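Local coordinates for universal stress protein A-like protein (Arabidopsis thaliana, PDB 2GM3) that binds AMP in a universal stress protein fold, although its role in the plant cell is not settled, at residues E32-K37 with M159-N164; K37-N42 with F46-L51. All coordinates share one frame; numbering follows the deposited sequence.

Both contacts hold helix 25-39 against the same parallel sheet, and they share K37. Interaction 1 sets the helix against strand 158-162, the last of this chain's sheet on that side, while interaction 2 sets its C-terminal end and the turn after it against strand 46-54. They meet at I38, whose side chain touches both W33 and M159. Both are buried and apolar, with no hydrogen bond across either. Their chemistry differs with place. In interaction 1 an indole meets an isoleucine and a selenomethionine, side chain to side chain. In interaction 2, backbone and side-chain atoms of the helix end and the turn meet one face and an edge of a phenyl ring. The second subunit lies next to both.

Interaction 1: E32-K37 with M159-N164; sequences EWTLEK and MTIKRN
The W33 indole lies between two aliphatic chains, I161 from the strand on one face and K37 from its own helix on the other. I161 CG1 sits 3.9 Å above one face, offset toward the rim. K37 CG is 3.5 Å above the opposite face, also near the rim. W33 carries CG anti to the backbone N (chi1 -174°), which places the ring between I161 and K37. The two branches of I161 share the work. CD1 touches W33 CE3 at 3.7 Å, and CG2 comes to 4.1 Å from W33 CB. I161 CD1 also meets T34 OG1 at 3.7 Å, but that hydroxyl is hydrogen-bonded to A30 O of the preceding helical turn.

The side chains of M159, a selenomethionine, and W33 cross at about a right angle. The M159 chain is bent at chi2 and chi3, and its terminal CE reaches W33 CZ3 at 3.9 Å. The selenium is 5.2 Å from the centroid of the W33 six-membered ring and 53° off its normal. This is an oblique Met-aromatic contact. An alanine in place of W33 would probably leave a gap between helix and strand, with I161 and the M159 methyl losing their shared partner.

P157 of the second subunit packs on both W33 and I161. M159 and T160 pair antiparallel with a strand of that subunit, so the sheet continues across the interface. The I161 side chain is about 8 Å from the bound AMP. Helix 25-39 laid over a parallel strand that is outermost in its own chain is typical of the Rossmann-like alpha/beta fold of universal stress proteins.

Interaction 2: K37-N42 with F46-L51; sequences KIVRSN and FKILLL
In the beta-alpha-beta unit of strand 6-11, helix 25-39 and strand 46-54, F46 packs its ring against the end of the helix. F46 carries CG anti to its carbonyl carbon (chi1 -64°), which lays the ring there. The backbone between I38 and V39 lies over one face. I38 O comes to 3.5 Å from F46 CE1, and V39 CA to 3.8 Å from F46 CD1. The side chains of I38 and F46 cross at about a right angle, with I38 CG2 3.6 Å from F46 CE2. N42 O approaches from the edge, in the ring plane, 3.6 Å from F46 CD1. V39 CG2 bridges two strand residues, touching F46 CB at 4.0 Å and I48 CD1 at 4.2 Å.

V39 is the last helical residue; R40 after it leaves the helix with positive phi (55°). R40 is also the second residue of a type II' turn from V39 to N42, closed by the hydrogen bond N42 N to V39 O at 3.0 Å. The turn brings N42 O to the ring. R40 makes a salt bridge with D45 of the second subunit, and I38 of that subunit packs on F46.

No hydrogen bond joins the two segments. Apolar packing therefore holds the helix end to the strand, and N42 O, at the ring edge, probably adds a weak electrostatic attraction to the ring hydrogens.

Interaction 1: E32-K37 with M159-N164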
loop_
_atom_site.group_PDB
_atom_site.type_symbol
_atom_site.label_atom_id
_atom_site.label_comp_id
_atom_site.label_asym_id
_atom_site.label_seq_id
_atom_site.Cartn_x
_atom_site.Cartn_y
_atom_site.Cartn_z
ATOM N N GLU A 32 -4.293 12.513 0.015
ATOM C CA GLU A 32 -4.182 13.273 -1.230
ATOM C C GLU A 32 -3.453 12.509 -2.336
ATOM O O GLU A 32 -3.821 12.584 -3.490
ATOM C CB GLU A 32 -3.505 14.626 -1.010
ATOM C CG GLU A 32 -4.313 15.454 -0.014
ATOM C CD GLU A 32 -3.923 16.911 0.060
ATOM O OE1 GLU A 32 -2.740 17.259 -0.184
ATOM O OE2 GLU A 32 -4.837 17.704 0.387
ATOM N N TRP A 33 -2.421 11.774 -1.963
ATOM C CA TRP A 33 -1.680 10.991 -2.895
ATOM C C TRP A 33 -2.576 9.918 -3.498
ATOM O O TRP A 33 -2.543 9.710 -4.717
ATOM C CB TRP A 33 -0.504 10.336 -2.190
ATOM C CG TRP A 33 0.414 9.614 -3.087
ATOM C CD1 TRP A 33 1.544 10.116 -3.676
ATOM C CD2 TRP A 33 0.316 8.256 -3.503
ATOM N NE1 TRP A 33 2.142 9.163 -4.419
ATOM C CE2 TRP A 33 1.419 8.002 -4.338
ATOM C CE3 TRP A 33 -0.605 7.228 -3.265
ATOM C CZ2 TRP A 33 1.631 6.765 -4.949
ATOM C CZ3 TRP A 33 -0.386 5.989 -3.863
ATOM C CH2 TRP A 33 0.735 5.771 -4.685
ATOM N N THR A 34 -3.341 9.231 -2.650
ATOM C CA THR A 34 -4.262 8.222 -3.118
ATOM C C THR A 34 -5.258 8.777 -4.111
ATOM O O THR A 34 -5.501 8.129 -5.105
ATOM C CB THR A 34 -5.008 7.505 -1.958
ATOM O OG1 THR A 34 -4.050 6.966 -1.045
ATOM C CG2 THR A 34 -5.844 6.356 -2.493
ATOM N N LEU A 35 -5.811 9.971 -3.857
ATOM C CA LEU A 35 -6.746 10.596 -4.793
ATOM C C LEU A 35 -6.069 10.929 -6.086
ATOM O O LEU A 35 -6.612 10.667 -7.149
ATOM C CB LEU A 35 -7.352 11.860 -4.232
ATOM C CG LEU A 35 -8.226 11.586 -3.025
ATOM C CD1 LEU A 35 -8.832 12.943 -2.691
ATOM C CD2 LEU A 35 -9.290 10.562 -3.384
ATOM N N GLU A 36 -4.872 11.485 -5.994
ATOM C CA GLU A 36 -4.147 11.921 -7.161
ATOM C C GLU A 36 -3.671 10.743 -8.011
ATOM O O GLU A 36 -3.890 10.729 -9.211
ATOM C CB GLU A 36 -2.952 12.771 -6.760
ATOM C CG GLU A 36 -2.261 13.392 -7.977
ATOM C CD GLU A 36 -0.950 14.082 -7.643
ATOM O OE1 GLU A 36 -0.715 14.415 -6.447
ATOM O OE2 GLU A 36 -0.162 14.301 -8.592
ATOM N N LYS A 37 -3.023 9.756 -7.395
ATOM C CA LYS A 37 -2.367 8.697 -8.166
ATOM C C LYS A 37 -3.188 7.438 -8.362
ATOM O O LYS A 37 -2.977 6.729 -9.348
ATOM C CB LYS A 37 -1.019 8.282 -7.575
ATOM C CG LYS A 37 -0.122 9.399 -7.185
ATOM C CD LYS A 37 0.521 10.068 -8.333
ATOM C CE LYS A 37 1.605 10.994 -7.837
ATOM N NZ LYS A 37 1.949 12.037 -8.868
HETATM N N MSE A 159 -1.062 0.084 1.777
HETATM C CA MSE A 159 -0.326 1.054 1.043
HETATM C C MSE A 159 0.199 1.989 2.108
HETATM O O MSE A 159 -0.599 2.596 2.833
HETATM C CB MSE A 159 -1.298 1.827 0.151
HETATM C CG MSE A 159 -0.647 2.992 -0.565
HETATM SE SE MSE A 159 0.551 2.330 -1.945
HETATM C CE MSE A 159 -0.715 2.122 -3.237
ATOM N N THR A 160 1.521 2.098 2.224
ATOM C CA THR A 160 2.127 3.035 3.156
ATOM C C THR A 160 2.734 4.169 2.348
ATOM O O THR A 160 3.571 3.932 1.469
ATOM C CB THR A 160 3.252 2.417 4.045
ATOM O OG1 THR A 160 4.204 1.787 3.210
ATOM C CG2 THR A 160 2.724 1.363 4.910
ATOM N N ILE A 161 2.294 5.397 2.654
ATOM C CA ILE A 161 2.751 6.600 1.984
ATOM C C ILE A 161 3.426 7.486 2.989
ATOM O O ILE A 161 2.837 7.797 4.008
ATOM C CB ILE A 161 1.549 7.360 1.331
ATOM C CG1 ILE A 161 0.826 6.433 0.338
ATOM C CG2 ILE A 161 2.012 8.673 0.635
ATOM C CD1 ILE A 161 -0.615 6.557 0.323
ATOM N N LYS A 162 4.668 7.863 2.695
ATOM C CA LYS A 162 5.481 8.731 3.522
ATOM C C LYS A 162 5.331 10.137 3.024
ATOM O O LYS A 162 4.890 10.345 1.911
ATOM C CB LYS A 162 6.956 8.365 3.455
ATOM C CG LYS A 162 7.289 7.077 4.194
ATOM C CD LYS A 162 8.668 6.552 3.750
ATOM C CE LYS A 162 8.901 5.103 4.188
ATOM N NZ LYS A 162 9.661 4.321 3.099
ATOM N N ARG A 163 5.701 11.111 3.847
ATOM C CA ARG A 163 5.513 12.515 3.544
ATOM C C ARG A 163 6.568 12.970 2.571
ATOM O O ARG A 163 7.620 12.349 2.462
ATOM C CB ARG A 163 5.599 13.342 4.832
ATOM C CG ARG A 163 4.415 13.051 5.793
ATOM C CD ARG A 163 4.660 13.532 7.192
ATOM N NE ARG A 163 5.870 12.943 7.712
ATOM C CZ ARG A 163 6.219 13.008 8.978
ATOM N NH1 ARG A 163 5.426 13.644 9.846
ATOM N NH2 ARG A 163 7.360 12.456 9.367
ATOM N N ASN A 164 6.292 14.053 1.852
ATOM C CA ASN A 164 7.307 14.691 1.029
ATOM C C ASN A 164 8.388 15.245 1.933
ATOM O O ASN A 164 8.132 15.613 3.070
ATOM C CB ASN A 164 6.695 15.826 0.180
ATOM C CG ASN A 164 5.589 15.329 -0.775
ATOM O OD1 ASN A 164 5.579 14.158 -1.183
ATOM N ND2 ASN A 164 4.659 16.215 -1.127
#

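Interaction 2: K37-N42 with F46-L51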
loop_
_atom_site.group_PDB
_atom_site.type_symbol
_atom_site.label_atom_id
_atom_site.label_comp_id
_atom_site.label_asym_id
_atom_site.label_seq_id
_atom_site.Cartn_x
_atom_site.Cartn_y
_atom_site.Cartn_z
ATOM N N LYS A 37 -3.023 9.756 -7.395
ATOM C CA LYS A 37 -2.367 8.697 -8.166
ATOM C C LYS A 37 -3.188 7.438 -8.362
ATOM O O LYS A 37 -2.977 6.729 -9.348
ATOM C CB LYS A 37 -1.019 8.282 -7.575
ATOM C CG LYS A 37 -0.122 9.399 -7.185
ATOM C CD LYS A 37 0.521 10.068 -8.333
ATOM C CE LYS A 37 1.605 10.994 -7.837
ATOM N NZ LYS A 37 1.949 12.037 -8.868
ATOM N N ILE A 38 -4.106 7.149 -7.439
ATOM C CA ILE A 38 -4.925 5.926 -7.550
ATOM C C ILE A 38 -6.350 6.175 -8.057
ATOM O O ILE A 38 -6.768 5.567 -9.031
ATOM C CB ILE A 38 -4.935 5.084 -6.223
ATOM C CG1 ILE A 38 -3.503 4.822 -5.720
ATOM C CG2 ILE A 38 -5.783 3.776 -6.348
ATOM C CD1 ILE A 38 -2.924 3.514 -6.123
ATOM N N VAL A 39 -7.087 7.064 -7.404
ATOM C CA VAL A 39 -8.450 7.373 -7.817
ATOM C C VAL A 39 -8.404 8.112 -9.151
ATOM O O VAL A 39 -9.131 7.753 -10.080
ATOM C CB VAL A 39 -9.182 8.229 -6.757
ATOM C CG1 VAL A 39 -10.566 8.645 -7.266
ATOM C CG2 VAL A 39 -9.272 7.492 -5.413
ATOM N N ARG A 40 -7.529 9.120 -9.247
ATOM C CA ARG A 40 -7.399 9.936 -10.463
ATOM C C ARG A 40 -8.766 10.524 -10.818
ATOM O O ARG A 40 -9.515 10.888 -9.928
ATOM C CB ARG A 40 -6.771 9.107 -11.613
ATOM C CG ARG A 40 -5.355 8.528 -11.254
ATOM C CD ARG A 40 -4.747 7.571 -12.290
ATOM N NE ARG A 40 -4.653 8.153 -13.634
ATOM C CZ ARG A 40 -3.534 8.635 -14.196
ATOM N NH1 ARG A 40 -2.368 8.639 -13.544
ATOM N NH2 ARG A 40 -3.587 9.121 -15.424
ATOM N N SER A 41 -9.106 10.583 -12.097
ATOM C CA SER A 41 -10.433 11.065 -12.509
ATOM C C SER A 41 -11.516 9.981 -12.396
ATOM O O SER A 41 -12.695 10.254 -12.599
ATOM C CB SER A 41 -10.372 11.586 -13.931
ATOM O OG SER A 41 -10.141 10.500 -14.807
ATOM N N ASN A 42 -11.115 8.763 -12.044
ATOM C CA ASN A 42 -12.039 7.626 -12.022
ATOM C C ASN A 42 -12.751 7.491 -10.703
ATOM O O ASN A 42 -12.615 6.497 -10.004
ATOM C CB ASN A 42 -11.301 6.347 -12.380
ATOM C CG ASN A 42 -10.793 6.374 -13.792
ATOM O OD1 ASN A 42 -11.557 6.668 -14.730
ATOM N ND2 ASN A 42 -9.496 6.118 -13.965
ATOM N N PHE A 46 -13.770 3.912 -7.243
ATOM C CA PHE A 46 -13.271 3.812 -5.875
ATOM C C PHE A 46 -14.263 4.365 -4.856
ATOM O O PHE A 46 -14.990 5.314 -5.140
ATOM C CB PHE A 46 -11.922 4.546 -5.753
ATOM C CG PHE A 46 -10.842 3.933 -6.591
ATOM C CD1 PHE A 46 -10.694 4.290 -7.929
ATOM C CD2 PHE A 46 -10.012 2.966 -6.059
ATOM C CE1 PHE A 46 -9.724 3.701 -8.708
ATOM C CE2 PHE A 46 -9.049 2.370 -6.820
ATOM C CZ PHE A 46 -8.884 2.736 -8.153
ATOM N N LYS A 47 -14.254 3.778 -3.667
ATOM C CA LYS A 47 -15.002 4.281 -2.529
ATOM C C LYS A 47 -14.046 4.414 -1.334
ATOM O O LYS A 47 -13.325 3.488 -1.001
ATOM C CB LYS A 47 -16.156 3.317 -2.212
ATOM C CG LYS A 47 -16.980 3.731 -1.015
ATOM C CD LYS A 47 -18.250 2.934 -0.866
ATOM C CE LYS A 47 -19.001 3.409 0.371
ATOM N NZ LYS A 47 -20.490 3.203 0.236
ATOM N N ILE A 48 -14.030 5.571 -0.702
ATOM C CA ILE A 48 -13.094 5.816 0.365
ATOM C C ILE A 48 -13.774 5.564 1.712
ATOM O O ILE A 48 -14.875 6.076 1.978
ATOM C CB ILE A 48 -12.582 7.224 0.288
ATOM C CG1 ILE A 48 -12.034 7.494 -1.123
ATOM C CG2 ILE A 48 -11.559 7.486 1.376
ATOM C CD1 ILE A 48 -10.891 6.574 -1.645
ATOM N N LEU A 49 -13.139 4.742 2.541
ATOM C CA LEU A 49 -13.656 4.456 3.873
ATOM C C LEU A 49 -12.693 5.121 4.874
ATOM O O LEU A 49 -11.571 4.705 5.008
ATOM C CB LEU A 49 -13.783 2.939 4.099
ATOM C CG LEU A 49 -14.588 2.202 3.050
ATOM C CD1 LEU A 49 -14.401 0.735 3.198
ATOM C CD2 LEU A 49 -16.069 2.529 3.157
ATOM N N LEU A 50 -13.138 6.195 5.512
ATOM C CA LEU A 50 -12.282 6.981 6.370
ATOM C C LEU A 50 -12.458 6.556 7.800
ATOM O O LEU A 50 -13.545 6.667 8.348
ATOM C CB LEU A 50 -12.623 8.447 6.238
ATOM C CG LEU A 50 -12.391 9.115 4.890
ATOM C CD1 LEU A 50 -13.289 10.281 4.772
ATOM C CD2 LEU A 50 -10.855 9.554 4.776
ATOM N N LEU A 51 -11.394 6.034 8.400
ATOM C CA LEU A 51 -11.464 5.627 9.776
ATOM C C LEU A 51 -10.521 6.457 10.661
ATOM O O LEU A 51 -9.316 6.573 10.375
ATOM C CB LEU A 51 -11.165 4.152 9.894
ATOM C CG LEU A 51 -10.844 3.654 11.300
ATOM C CD1 LEU A 51 -12.066 3.543 12.195
ATOM C CD2 LEU A 51 -10.157 2.298 11.176
#